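Local atomic coordinates of homospermidine synthase (Legionella pneumophila subsp. pneumophila str. Philadelphia 1, PDB entry 2PH5), a protein that binds NAD and probably catalyses the formation of homospermidine from putrescine, releasing ammonia. Residues Ile10-Phe16 and Phe36-Gln42; Glu83-Asp89 and Lys106-Asn112; Lys217-Val223 and Ala327-Glu333; Phe286-Ile291 and His318-Pro323. All blocks are in the same frame, centred on the assembly; numbering follows the deposited sequence.

Contact 1 (Ile10-Phe16 and Phe36-Gln42); sequences ILFKNRF and FDIKPSQ
I10 and F36 form a lone backbone bridge, the amide of D37 giving a nearly straight hydrogen bond of 3.0 Å from its N to O of I10. From there the two backbones part, then close again where Q42 O receives the N-H of F16 at 2.7 Å, just as strand 16-19 begins. In the gap between these two points Q42 folds its side chain inward. With CG anti to the carbonyl carbon (chi1 -77°) and the chain extended beyond it, its amide lies against the carbonyls of F12 and N14: NE2 donates to F12 O at 2.9 Å and to N14 O at 2.7 Å, while OE1 takes the backbone N-H of K39. The apolar side is built round F12, F16, F36 and I38, with CB of I10 on the F36 ring. The edge of the F16 ring stands on a face of the F36 ring in a T-shaped pair, centroids 5.2 Å apart and planes at 71°. I38 ends in CD1, which touches both F12 and F16, 3.5 Å from CD1 of F12 at that ring's edge and 3.6 Å from CD1 of F16. Three hydrogen bonds thus fix the rotation of the Q42 amide and satisfy two carbonyls where no regular strand pairing exists; the polar work is done by one side-chain amide on the backbone, beside an aromatic cluster that packs on I401, I404 and I408 of helix 391-408.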
# COMPACT_ATOMS: atom_id res chain seq x y z
N ILE A 10 -43.63 -7.93 5.77
CA ILE A 10 -44.47 -6.99 5.02
C ILE A 10 -45.16 -7.65 3.82
O ILE A 10 -44.52 -8.32 3.02
CB ILE A 10 -43.63 -5.80 4.49
CG1 ILE A 10 -42.67 -5.30 5.57
CG2 ILE A 10 -44.56 -4.68 4.01
CD1 ILE A 10 -43.32 -4.83 6.85
N LEU A 11 -46.47 -7.44 3.70
CA LEU A 11 -47.23 -8.01 2.58
C LEU A 11 -47.08 -7.13 1.35
O LEU A 11 -47.20 -5.90 1.43
CB LEU A 11 -48.72 -8.15 2.94
CG LEU A 11 -49.09 -9.16 4.03
CD1 LEU A 11 -50.55 -8.98 4.43
CD2 LEU A 11 -48.83 -10.57 3.54
N PHE A 12 -46.82 -7.76 0.21
CA PHE A 12 -46.64 -7.04 -1.04
C PHE A 12 -47.37 -7.77 -2.15
O PHE A 12 -47.04 -8.91 -2.49
CB PHE A 12 -45.15 -6.95 -1.36
CG PHE A 12 -44.82 -5.96 -2.43
CD1 PHE A 12 -44.30 -6.38 -3.65
CD2 PHE A 12 -45.04 -4.60 -2.22
CE1 PHE A 12 -44.00 -5.46 -4.65
CE2 PHE A 12 -44.73 -3.67 -3.21
CZ PHE A 12 -44.21 -4.10 -4.43
N LYS A 13 -48.38 -7.11 -2.71
CA LYS A 13 -49.20 -7.69 -3.77
C LYS A 13 -48.71 -7.38 -5.18
O LYS A 13 -49.29 -7.83 -6.16
CB LYS A 13 -50.65 -7.24 -3.61
CG LYS A 13 -51.52 -8.22 -2.81
CD LYS A 13 -51.69 -9.55 -3.56
CE LYS A 13 -52.61 -10.52 -2.82
NZ LYS A 13 -52.77 -11.83 -3.53
N ASN A 14 -47.64 -6.60 -5.29
CA ASN A 14 -47.11 -6.24 -6.59
C ASN A 14 -45.84 -7.00 -6.96
O ASN A 14 -45.60 -8.09 -6.45
CB ASN A 14 -46.87 -4.74 -6.67
CG ASN A 14 -48.16 -3.98 -6.85
OD1 ASN A 14 -49.05 -4.02 -6.00
ND2 ASN A 14 -48.28 -3.28 -7.98
N ARG A 15 -45.04 -6.44 -7.84
CA ARG A 15 -43.83 -7.13 -8.23
C ARG A 15 -42.61 -6.24 -8.15
O ARG A 15 -42.72 -5.02 -8.25
CB ARG A 15 -43.98 -7.70 -9.65
CG ARG A 15 -44.21 -6.67 -10.71
CD ARG A 15 -45.54 -6.87 -11.43
NE ARG A 15 -45.38 -6.88 -12.89
CZ ARG A 15 -46.37 -6.72 -13.76
NH1 ARG A 15 -47.60 -6.51 -13.33
NH2 ARG A 15 -46.12 -6.77 -15.06
N PHE A 16 -41.46 -6.87 -7.95
CA PHE A 16 -40.20 -6.15 -7.87
C PHE A 16 -39.40 -6.36 -9.14
O PHE A 16 -39.05 -7.49 -9.47
CB PHE A 16 -39.37 -6.65 -6.68
CG PHE A 16 -39.80 -6.09 -5.35
CD1 PHE A 16 -40.23 -6.93 -4.33
CD2 PHE A 16 -39.74 -4.72 -5.11
CE1 PHE A 16 -40.60 -6.42 -3.09
CE2 PHE A 16 -40.11 -4.20 -3.87
CZ PHE A 16 -40.53 -5.05 -2.86
N PHE A 36 -40.12 -9.46 3.03
CA PHE A 36 -41.38 -9.48 2.30
C PHE A 36 -41.97 -10.87 2.15
O PHE A 36 -41.27 -11.82 1.84
CB PHE A 36 -41.19 -8.85 0.92
CG PHE A 36 -40.92 -7.37 0.98
CD1 PHE A 36 -41.97 -6.47 1.06
CD2 PHE A 36 -39.62 -6.90 1.00
CE1 PHE A 36 -41.72 -5.10 1.15
CE2 PHE A 36 -39.36 -5.53 1.09
CZ PHE A 36 -40.41 -4.63 1.17
N ASP A 37 -43.27 -10.97 2.41
CA ASP A 37 -43.99 -12.24 2.28
C ASP A 37 -44.43 -12.30 0.83
O ASP A 37 -45.62 -12.40 0.51
CB ASP A 37 -45.21 -12.26 3.21
CG ASP A 37 -46.02 -13.53 3.06
OD1 ASP A 37 -45.41 -14.62 2.99
OD2 ASP A 37 -47.26 -13.43 3.02
N ILE A 38 -43.44 -12.25 -0.04
CA ILE A 38 -43.66 -12.25 -1.47
C ILE A 38 -43.27 -13.58 -2.10
O ILE A 38 -42.52 -14.37 -1.51
CB ILE A 38 -42.84 -11.09 -2.09
CG1 ILE A 38 -43.35 -10.76 -3.48
CG2 ILE A 38 -41.37 -11.45 -2.14
CD1 ILE A 38 -42.74 -9.50 -4.07
N LYS A 39 -43.80 -13.84 -3.28
CA LYS A 39 -43.51 -15.07 -4.00
C LYS A 39 -42.37 -14.76 -4.97
O LYS A 39 -42.22 -13.63 -5.42
CB LYS A 39 -44.72 -15.54 -4.81
CG LYS A 39 -46.08 -15.29 -4.18
CD LYS A 39 -47.21 -15.81 -5.07
CE LYS A 39 -48.59 -15.32 -4.61
NZ LYS A 39 -48.79 -13.85 -4.81
N PRO A 40 -41.56 -15.77 -5.29
CA PRO A 40 -40.46 -15.54 -6.22
C PRO A 40 -41.00 -15.08 -7.58
O PRO A 40 -40.34 -14.33 -8.28
CB PRO A 40 -39.77 -16.90 -6.28
CG PRO A 40 -40.88 -17.86 -5.99
CD PRO A 40 -41.58 -17.18 -4.85
N SER A 41 -42.20 -15.52 -7.94
CA SER A 41 -42.78 -15.12 -9.22
C SER A 41 -43.02 -13.61 -9.25
O SER A 41 -43.18 -13.02 -10.31
CB SER A 41 -44.10 -15.86 -9.48
OG SER A 41 -45.09 -15.50 -8.53
N GLN A 42 -43.05 -12.99 -8.08
CA GLN A 42 -43.26 -11.55 -8.00
C GLN A 42 -41.95 -10.78 -8.16
O GLN A 42 -41.89 -9.58 -7.92
CB GLN A 42 -43.90 -11.19 -6.67
CG GLN A 42 -45.38 -11.50 -6.60
CD GLN A 42 -45.94 -11.27 -5.22
OE1 GLN A 42 -45.79 -12.10 -4.32
NE2 GLN A 42 -46.58 -10.12 -5.03

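Contact 2 (Glu83-Asp89 and Lys106-Asn112); sequences ENDFLID and KGALYIN
F86 and L109 meet at the centre of the pair: CB of L109 lies over the middle of the F86 ring, 3.6 Å from its centroid and close to the ring normal, a CH-pi contact. Farther along the same ring, CE2 of F86 reaches CG2 of I111 at 3.5 Å. With its CG anti to the backbone N (chi1 -157°), the phenyl is carried across toward the neighbouring strand. On the other face of the sheet, L87 and Y110 lie side by side, CD2 of L87 at the edge of the tyrosine ring. Beyond them OH of Y110 donates to OD1 of D89 over 2.6 Å, on the anti side of the carboxylate, whose plane stands 76° from the ring. Behind these side chains is the parallel ladder: L87 N to L109 O at 2.9 Å, L109 N to D85 O, and D89 N to I111 O at 2.9 Å; the bond from I111 N to L87 O is weak. G107, at positive phi, ends helix 96-106 in a Schellman motif, and its O accepts N84 N at 2.9 Å. The second oxygen of D89 is bonded to S91, an NAD-binding residue. Together the strands and helix 96-106 make a beta-alpha-beta unit of the Rossmann-type domain; strand 16-19 flanks 86-89, the F86, I88 and I111 face lies under helix 391-408, and L87, D89 and Y110 rest against helix 96-106.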
# COMPACT_ATOMS: atom_id res chain seq x y z
N GLU A 83 -48.78 -0.16 -12.57
CA GLU A 83 -48.97 0.80 -11.50
C GLU A 83 -48.71 0.18 -10.13
O GLU A 83 -49.21 -0.90 -9.82
CB GLU A 83 -50.38 1.39 -11.58
CG GLU A 83 -50.70 2.35 -10.44
CD GLU A 83 -51.62 3.49 -10.87
OE1 GLU A 83 -51.18 4.32 -11.71
OE2 GLU A 83 -52.76 3.56 -10.36
N ASN A 84 -47.90 0.86 -9.32
CA ASN A 84 -47.55 0.40 -7.96
C ASN A 84 -46.42 -0.61 -7.88
O ASN A 84 -46.08 -1.08 -6.80
CB ASN A 84 -48.78 -0.16 -7.25
CG ASN A 84 -49.85 0.88 -7.07
OD1 ASN A 84 -49.59 1.96 -6.52
ND2 ASN A 84 -51.07 0.58 -7.54
N ASP A 85 -45.85 -0.97 -9.03
CA ASP A 85 -44.73 -1.90 -9.02
C ASP A 85 -43.51 -1.13 -8.53
O ASP A 85 -43.57 0.08 -8.36
CB ASP A 85 -44.49 -2.47 -10.41
CG ASP A 85 -45.49 -3.55 -10.78
OD1 ASP A 85 -46.10 -4.13 -9.86
OD2 ASP A 85 -45.66 -3.83 -11.99
N PHE A 86 -42.42 -1.84 -8.30
CA PHE A 86 -41.22 -1.19 -7.79
C PHE A 86 -39.98 -1.57 -8.60
O PHE A 86 -39.62 -2.75 -8.67
CB PHE A 86 -41.03 -1.58 -6.32
CG PHE A 86 -40.20 -0.61 -5.51
CD1 PHE A 86 -40.49 -0.39 -4.17
CD2 PHE A 86 -39.12 0.06 -6.08
CE1 PHE A 86 -39.73 0.49 -3.40
CE2 PHE A 86 -38.34 0.95 -5.32
CZ PHE A 86 -38.65 1.16 -3.97
N LEU A 87 -39.35 -0.58 -9.22
CA LEU A 87 -38.14 -0.83 -9.99
C LEU A 87 -36.91 -0.59 -9.12
O LEU A 87 -36.59 0.56 -8.81
CB LEU A 87 -38.09 0.08 -11.23
CG LEU A 87 -36.81 0.05 -12.08
CD1 LEU A 87 -36.56 -1.36 -12.58
CD2 LEU A 87 -36.94 1.00 -13.26
N ILE A 88 -36.24 -1.66 -8.71
CA ILE A 88 -35.03 -1.50 -7.90
C ILE A 88 -33.89 -1.36 -8.90
O ILE A 88 -33.56 -2.30 -9.63
CB ILE A 88 -34.80 -2.72 -6.98
CG1 ILE A 88 -36.00 -2.91 -6.05
CG2 ILE A 88 -33.57 -2.50 -6.11
CD1 ILE A 88 -35.93 -4.16 -5.22
N ASP A 89 -33.30 -0.17 -8.96
CA ASP A 89 -32.21 0.12 -9.89
C ASP A 89 -30.85 -0.10 -9.24
O ASP A 89 -30.41 0.68 -8.40
CB ASP A 89 -32.32 1.57 -10.38
CG ASP A 89 -31.28 1.95 -11.43
OD1 ASP A 89 -31.35 3.10 -11.94
OD2 ASP A 89 -30.39 1.12 -11.76
N LYS A 106 -45.41 5.08 -15.60
CA LYS A 106 -46.02 3.79 -15.32
C LYS A 106 -46.64 3.72 -13.94
O LYS A 106 -47.28 2.74 -13.58
CB LYS A 106 -44.96 2.70 -15.49
CG LYS A 106 -45.05 1.92 -16.80
CD LYS A 106 -45.11 2.80 -18.04
CE LYS A 106 -45.33 1.94 -19.27
NZ LYS A 106 -46.50 1.04 -19.06
N GLY A 107 -46.45 4.79 -13.16
CA GLY A 107 -46.98 4.82 -11.82
C GLY A 107 -46.26 3.86 -10.89
O GLY A 107 -46.81 3.45 -9.87
N ALA A 108 -45.02 3.49 -11.23
CA ALA A 108 -44.24 2.56 -10.41
C ALA A 108 -43.19 3.24 -9.52
O ALA A 108 -42.69 4.32 -9.85
CB ALA A 108 -43.57 1.52 -11.31
N LEU A 109 -42.88 2.61 -8.39
CA LEU A 109 -41.89 3.12 -7.45
C LEU A 109 -40.49 2.94 -8.02
O LEU A 109 -40.28 2.18 -8.95
CB LEU A 109 -41.99 2.37 -6.12
CG LEU A 109 -42.83 2.97 -4.98
CD1 LEU A 109 -43.81 4.03 -5.52
CD2 LEU A 109 -43.54 1.85 -4.26
N TYR A 110 -39.52 3.63 -7.44
CA TYR A 110 -38.16 3.51 -7.93
C TYR A 110 -37.18 3.87 -6.84
O TYR A 110 -37.49 4.69 -5.98
CB TYR A 110 -37.97 4.44 -9.14
CG TYR A 110 -36.53 4.59 -9.59
CD1 TYR A 110 -35.62 5.34 -8.85
CD2 TYR A 110 -36.09 4.00 -10.78
CE1 TYR A 110 -34.30 5.51 -9.28
CE2 TYR A 110 -34.78 4.16 -11.21
CZ TYR A 110 -33.89 4.93 -10.46
OH TYR A 110 -32.60 5.13 -10.89
N ILE A 111 -36.01 3.23 -6.88
CA ILE A 111 -34.93 3.48 -5.94
C ILE A 111 -33.59 3.15 -6.62
O ILE A 111 -33.56 2.38 -7.58
CB ILE A 111 -35.03 2.58 -4.67
CG1 ILE A 111 -33.95 2.96 -3.67
CG2 ILE A 111 -34.81 1.12 -5.03
CD1 ILE A 111 -34.13 2.31 -2.32
N ASN A 112 -32.51 3.75 -6.16
CA ASN A 112 -31.19 3.45 -6.69
C ASN A 112 -30.17 3.74 -5.61
O ASN A 112 -30.46 4.42 -4.62
CB ASN A 112 -30.87 4.25 -7.98
CG ASN A 112 -30.49 5.72 -7.72
OD1 ASN A 112 -30.21 6.46 -8.67
ND2 ASN A 112 -30.48 6.13 -6.46

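Contact 3 (Lys217-Val223 and Ala327-Glu333); sequences KSPGEFV and ARLSIFE
K217 and E333 both swing CG anti to the backbone N, at chi1 172° and 173°, and so reach toward each other, the lysine bending only at its last torsion. The result is a salt bridge of 2.8 Å from NZ of K217 to OE1 of E333, the nitrogen coming from above the carboxylate plane. The other oxygen, OE2, receives the backbone N of G220 at 2.8 Å in a nearly straight bond on its syn side, so both carboxylate oxygens hold the loop ahead of strand 221-224. NZ of K217 also donates to S218 O at 2.8 Å, and its methylene CD slides past CB of L329. One helical turn back, S330 faces the strand: its OG, also bonded to D326 O, accepts V223 N at 2.8 Å, while CB sits over the centre of the F222 ring, 3.5 Å from the centroid, in a CH-pi contact. CZ of F222 then touches CG1 of I331. The helix also meets the second subunit, where L329 packs on P325 of that chain. The charged pair thus serves the loop, while the strand is held by one hydroxyl bond and the CH-pi contact; the lysine would probably stabilise the ionised carboxylate that ties this loop to helix 325-336.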
# COMPACT_ATOMS: atom_id res chain seq x y z
N LYS A 217 -3.73 -12.17 -2.54
CA LYS A 217 -3.99 -11.49 -3.79
C LYS A 217 -2.97 -11.94 -4.84
O LYS A 217 -1.85 -12.32 -4.50
CB LYS A 217 -3.88 -9.98 -3.61
CG LYS A 217 -3.94 -9.20 -4.92
CD LYS A 217 -3.63 -7.73 -4.70
CE LYS A 217 -3.78 -6.94 -5.98
NZ LYS A 217 -2.85 -7.44 -7.04
N SER A 218 -3.38 -11.90 -6.11
CA SER A 218 -2.47 -12.25 -7.19
C SER A 218 -2.17 -11.01 -8.02
O SER A 218 -2.97 -10.07 -8.06
CB SER A 218 -3.08 -13.33 -8.10
OG SER A 218 -2.93 -14.61 -7.52
N PRO A 219 -0.99 -10.97 -8.65
CA PRO A 219 -0.63 -9.82 -9.48
C PRO A 219 -1.59 -9.73 -10.65
O PRO A 219 -2.12 -10.74 -11.11
CB PRO A 219 0.78 -10.16 -9.94
CG PRO A 219 1.32 -10.92 -8.80
CD PRO A 219 0.18 -11.84 -8.43
N GLY A 220 -1.80 -8.51 -11.14
CA GLY A 220 -2.65 -8.30 -12.29
C GLY A 220 -4.14 -8.26 -12.06
O GLY A 220 -4.92 -8.46 -13.00
N GLU A 221 -4.57 -8.01 -10.83
CA GLU A 221 -6.00 -7.97 -10.58
C GLU A 221 -6.32 -6.96 -9.51
O GLU A 221 -5.54 -6.75 -8.58
CB GLU A 221 -6.48 -9.35 -10.14
CG GLU A 221 -6.14 -9.70 -8.70
CD GLU A 221 -6.58 -11.10 -8.30
OE1 GLU A 221 -7.59 -11.58 -8.86
OE2 GLU A 221 -5.93 -11.71 -7.42
N PHE A 222 -7.47 -6.32 -9.64
CA PHE A 222 -7.91 -5.35 -8.64
C PHE A 222 -8.93 -6.09 -7.77
O PHE A 222 -9.99 -6.50 -8.25
CB PHE A 222 -8.53 -4.13 -9.32
CG PHE A 222 -8.63 -2.93 -8.42
CD1 PHE A 222 -9.61 -2.85 -7.44
CD2 PHE A 222 -7.71 -1.87 -8.54
CE1 PHE A 222 -9.69 -1.74 -6.58
CE2 PHE A 222 -7.78 -0.77 -7.69
CZ PHE A 222 -8.77 -0.70 -6.71
N VAL A 223 -8.59 -6.27 -6.50
CA VAL A 223 -9.45 -6.98 -5.56
C VAL A 223 -10.09 -6.02 -4.56
O VAL A 223 -9.43 -5.14 -3.99
CB VAL A 223 -8.63 -8.07 -4.81
CG1 VAL A 223 -9.56 -8.97 -3.99
CG2 VAL A 223 -7.87 -8.90 -5.82
N ALA A 327 -7.53 -4.24 -1.40
CA ALA A 327 -7.83 -3.08 -2.23
C ALA A 327 -6.69 -2.06 -2.09
O ALA A 327 -6.48 -1.23 -2.96
CB ALA A 327 -9.16 -2.44 -1.83
N ARG A 328 -5.95 -2.14 -0.98
CA ARG A 328 -4.82 -1.24 -0.75
C ARG A 328 -3.71 -1.65 -1.69
O ARG A 328 -3.10 -0.81 -2.36
CB ARG A 328 -4.33 -1.33 0.68
CG ARG A 328 -5.36 -0.90 1.69
CD ARG A 328 -4.93 -1.26 3.12
NE ARG A 328 -6.11 -1.38 3.97
CZ ARG A 328 -6.11 -1.88 5.20
NH1 ARG A 328 -7.25 -1.95 5.88
NH2 ARG A 328 -4.97 -2.32 5.73
N LEU A 329 -3.47 -2.95 -1.75
CA LEU A 329 -2.46 -3.50 -2.62
C LEU A 329 -2.88 -3.21 -4.06
O LEU A 329 -2.04 -2.92 -4.91
CB LEU A 329 -2.33 -5.01 -2.42
CG LEU A 329 -1.83 -5.52 -1.06
CD1 LEU A 329 -1.93 -7.04 -0.99
CD2 LEU A 329 -0.40 -5.07 -0.83
N SER A 330 -4.18 -3.28 -4.33
CA SER A 330 -4.70 -3.03 -5.67
C SER A 330 -4.43 -1.61 -6.14
O SER A 330 -3.92 -1.39 -7.24
CB SER A 330 -6.20 -3.33 -5.73
OG SER A 330 -6.44 -4.72 -5.61
N ILE A 331 -4.78 -0.64 -5.30
CA ILE A 331 -4.55 0.76 -5.62
C ILE A 331 -3.04 0.97 -5.83
O ILE A 331 -2.64 1.65 -6.78
CB ILE A 331 -5.07 1.65 -4.48
CG1 ILE A 331 -6.61 1.65 -4.50
CG2 ILE A 331 -4.51 3.06 -4.60
CD1 ILE A 331 -7.25 2.20 -3.24
N PHE A 332 -2.23 0.40 -4.95
CA PHE A 332 -0.77 0.52 -5.07
C PHE A 332 -0.32 0.04 -6.45
O PHE A 332 0.46 0.72 -7.13
CB PHE A 332 -0.09 -0.29 -3.95
CG PHE A 332 1.41 -0.32 -4.02
CD1 PHE A 332 2.07 -1.26 -4.82
CD2 PHE A 332 2.18 0.58 -3.28
CE1 PHE A 332 3.47 -1.30 -4.88
CE2 PHE A 332 3.58 0.55 -3.34
CZ PHE A 332 4.22 -0.40 -4.14
N GLU A 333 -0.83 -1.12 -6.87
CA GLU A 333 -0.50 -1.70 -8.17
C GLU A 333 -1.04 -0.85 -9.33
O GLU A 333 -0.41 -0.76 -10.39
CB GLU A 333 -1.05 -3.14 -8.24
CG GLU A 333 -0.93 -3.83 -9.59
CD GLU A 333 -1.42 -5.28 -9.55
OE1 GLU A 333 -2.56 -5.52 -9.08
OE2 GLU A 333 -0.67 -6.19 -9.99

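Contact 4 (Phe286-Ile291 and His318-Pro323); sequences FHGFLI and HYAYNP
F289 and Y321 make the one antiparallel, hydrogen-bonded pair where strands 286-289 and 311-322 cross steeply, at 108°. Y321 N donates to F289 O at 2.8 Å; the return bond, from F289 N to Y321 O, is modelled too short to be trusted in detail. The tight part lies past this bridge, where the chain leaves the strand in an inverse gamma turn centred on L290. CD2 of L290 lies over a face of the H318 ring, while its CD1 comes within 3.2 Å of ND1 of H318 and 3.1 Å of O of Y319. I291 lays CG2 alongside CD1 of Y319, at 3.4 Å. A water bridges the backbones within this buried end, accepting the N-H of Y319 at 2.8 Å and donating to I291 O at 2.9 Å. Packing is looser about the two phenylalanines. F286 holds CG between its backbone N and carbonyl carbon (chi1 72°), which turns the ring toward the partner strand: its CZ meets A320 O at the ring edge, in plane, at 3.6 Å, and its CE2 approaches CB of N322, the ring and amide planes being only 11° apart. CD1 of F289 abuts CD of P323, 3.9 Å away. G288 crosses here without a side chain, its CA against Y321 O. The OH of Y319 is bonded to E207, and its side chain is near N159, which binds NAD; Y321 OH is bonded to W226. The strands are thus joined by one backbone pair and one bridging water, with apolar side chains round them, and the hydroxyls of both tyrosines find their partners elsewhere in the domain.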
# COMPACT_ATOMS: atom_id res chain seq x y z
N PHE A 286 -6.01 7.02 11.72
CA PHE A 286 -5.49 6.36 10.53
C PHE A 286 -5.40 7.34 9.38
O PHE A 286 -5.84 8.48 9.49
CB PHE A 286 -6.40 5.18 10.14
CG PHE A 286 -7.72 5.61 9.55
CD1 PHE A 286 -8.70 6.17 10.37
CD2 PHE A 286 -7.96 5.49 8.19
CE1 PHE A 286 -9.91 6.61 9.83
CE2 PHE A 286 -9.17 5.93 7.63
CZ PHE A 286 -10.15 6.49 8.46
N HIS A 287 -4.83 6.90 8.26
CA HIS A 287 -4.74 7.75 7.08
C HIS A 287 -5.60 7.14 5.98
O HIS A 287 -5.25 6.12 5.40
CB HIS A 287 -3.31 7.88 6.58
CG HIS A 287 -2.44 8.75 7.44
ND1 HIS A 287 -1.20 9.19 7.04
CD2 HIS A 287 -2.62 9.22 8.70
CE1 HIS A 287 -0.66 9.91 8.00
NE2 HIS A 287 -1.50 9.94 9.02
N GLY A 288 -6.73 7.78 5.70
CA GLY A 288 -7.59 7.26 4.65
C GLY A 288 -7.42 8.00 3.33
O GLY A 288 -6.87 9.10 3.29
N PHE A 289 -7.87 7.39 2.24
CA PHE A 289 -7.81 8.01 0.93
C PHE A 289 -8.97 8.99 0.85
O PHE A 289 -10.08 8.67 1.29
CB PHE A 289 -7.96 6.98 -0.21
CG PHE A 289 -6.79 6.06 -0.35
CD1 PHE A 289 -6.70 4.90 0.42
CD2 PHE A 289 -5.75 6.37 -1.23
CE1 PHE A 289 -5.59 4.05 0.32
CE2 PHE A 289 -4.64 5.53 -1.33
CZ PHE A 289 -4.56 4.37 -0.56
N LEU A 290 -8.73 10.17 0.30
CA LEU A 290 -9.78 11.18 0.17
C LEU A 290 -10.57 10.93 -1.12
O LEU A 290 -10.69 11.81 -1.97
CB LEU A 290 -9.15 12.58 0.19
CG LEU A 290 -9.98 13.88 0.09
CD1 LEU A 290 -11.36 13.73 0.69
CD2 LEU A 290 -9.20 14.98 0.79
N ILE A 291 -11.09 9.71 -1.23
CA ILE A 291 -11.89 9.27 -2.36
C ILE A 291 -13.12 10.15 -2.49
O ILE A 291 -13.81 10.40 -1.52
CB ILE A 291 -12.36 7.79 -2.18
CG1 ILE A 291 -11.48 6.85 -3.01
CG2 ILE A 291 -13.78 7.62 -2.67
CD1 ILE A 291 -10.05 6.88 -2.63
N HIS A 318 -16.00 15.64 3.54
CA HIS A 318 -15.31 14.81 2.58
C HIS A 318 -15.16 13.39 3.13
O HIS A 318 -15.45 13.14 4.30
CB HIS A 318 -13.94 15.40 2.19
CG HIS A 318 -12.92 15.37 3.29
ND1 HIS A 318 -12.35 14.19 3.74
CD2 HIS A 318 -12.32 16.37 3.98
CE1 HIS A 318 -11.44 14.47 4.65
NE2 HIS A 318 -11.40 15.78 4.82
N TYR A 319 -14.71 12.49 2.26
CA TYR A 319 -14.55 11.07 2.57
C TYR A 319 -13.10 10.75 3.01
O TYR A 319 -12.15 11.28 2.45
CB TYR A 319 -14.95 10.28 1.31
CG TYR A 319 -15.26 8.80 1.47
CD1 TYR A 319 -15.39 7.96 0.35
CD2 TYR A 319 -15.41 8.23 2.74
CE1 TYR A 319 -15.66 6.59 0.49
CE2 TYR A 319 -15.68 6.87 2.90
CZ TYR A 319 -15.80 6.05 1.77
OH TYR A 319 -16.08 4.71 1.94
N ALA A 320 -12.96 9.89 4.01
CA ALA A 320 -11.66 9.43 4.53
C ALA A 320 -11.77 7.90 4.52
O ALA A 320 -12.12 7.28 5.52
CB ALA A 320 -11.45 9.94 5.97
N TYR A 321 -11.46 7.32 3.37
CA TYR A 321 -11.59 5.88 3.15
C TYR A 321 -10.31 5.06 3.24
O TYR A 321 -9.26 5.45 2.74
CB TYR A 321 -12.21 5.63 1.77
CG TYR A 321 -12.54 4.18 1.44
CD1 TYR A 321 -12.33 3.68 0.16
CD2 TYR A 321 -13.14 3.34 2.39
CE1 TYR A 321 -12.72 2.38 -0.18
CE2 TYR A 321 -13.53 2.04 2.05
CZ TYR A 321 -13.32 1.57 0.77
OH TYR A 321 -13.72 0.30 0.42
N ASN A 322 -10.43 3.90 3.87
CA ASN A 322 -9.31 2.98 4.00
C ASN A 322 -9.93 1.63 3.65
O ASN A 322 -10.59 1.01 4.49
CB ASN A 322 -8.77 2.97 5.42
CG ASN A 322 -7.46 2.20 5.53
OD1 ASN A 322 -6.99 1.93 6.63
ND2 ASN A 322 -6.88 1.86 4.39
N PRO A 323 -9.74 1.18 2.40
CA PRO A 323 -10.28 -0.10 1.90
C PRO A 323 -9.62 -1.31 2.54
O PRO A 323 -8.71 -1.19 3.36
CB PRO A 323 -10.02 -0.01 0.41
CG PRO A 323 -8.71 0.69 0.37
CD PRO A 323 -8.88 1.81 1.39
O HOH W 1 -14.53 13.02 -0.50

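In the fold
Contacts 1 and 2 belong to the nucleotide-binding domain, contacts 3 and 4 to the other. Contact 2 is core, a buried parallel ladder, whereas contact 1 is a partly exposed loop pairing at the start of strand 16-19, held by a glutamine amide; they touch through D85, which bonds N14 and forms a salt bridge with R15, and helix 391-408 covers both. Contact 4 is also buried, but its strands cross instead of running together, and contact 3, partly exposed, relies on a salt bridge. These two join because helix 325-336 follows strand 311-322: R328 bonds P323 O, and I331 meets F289. Both also face the second subunit, which touches neither contact 1 nor contact 2.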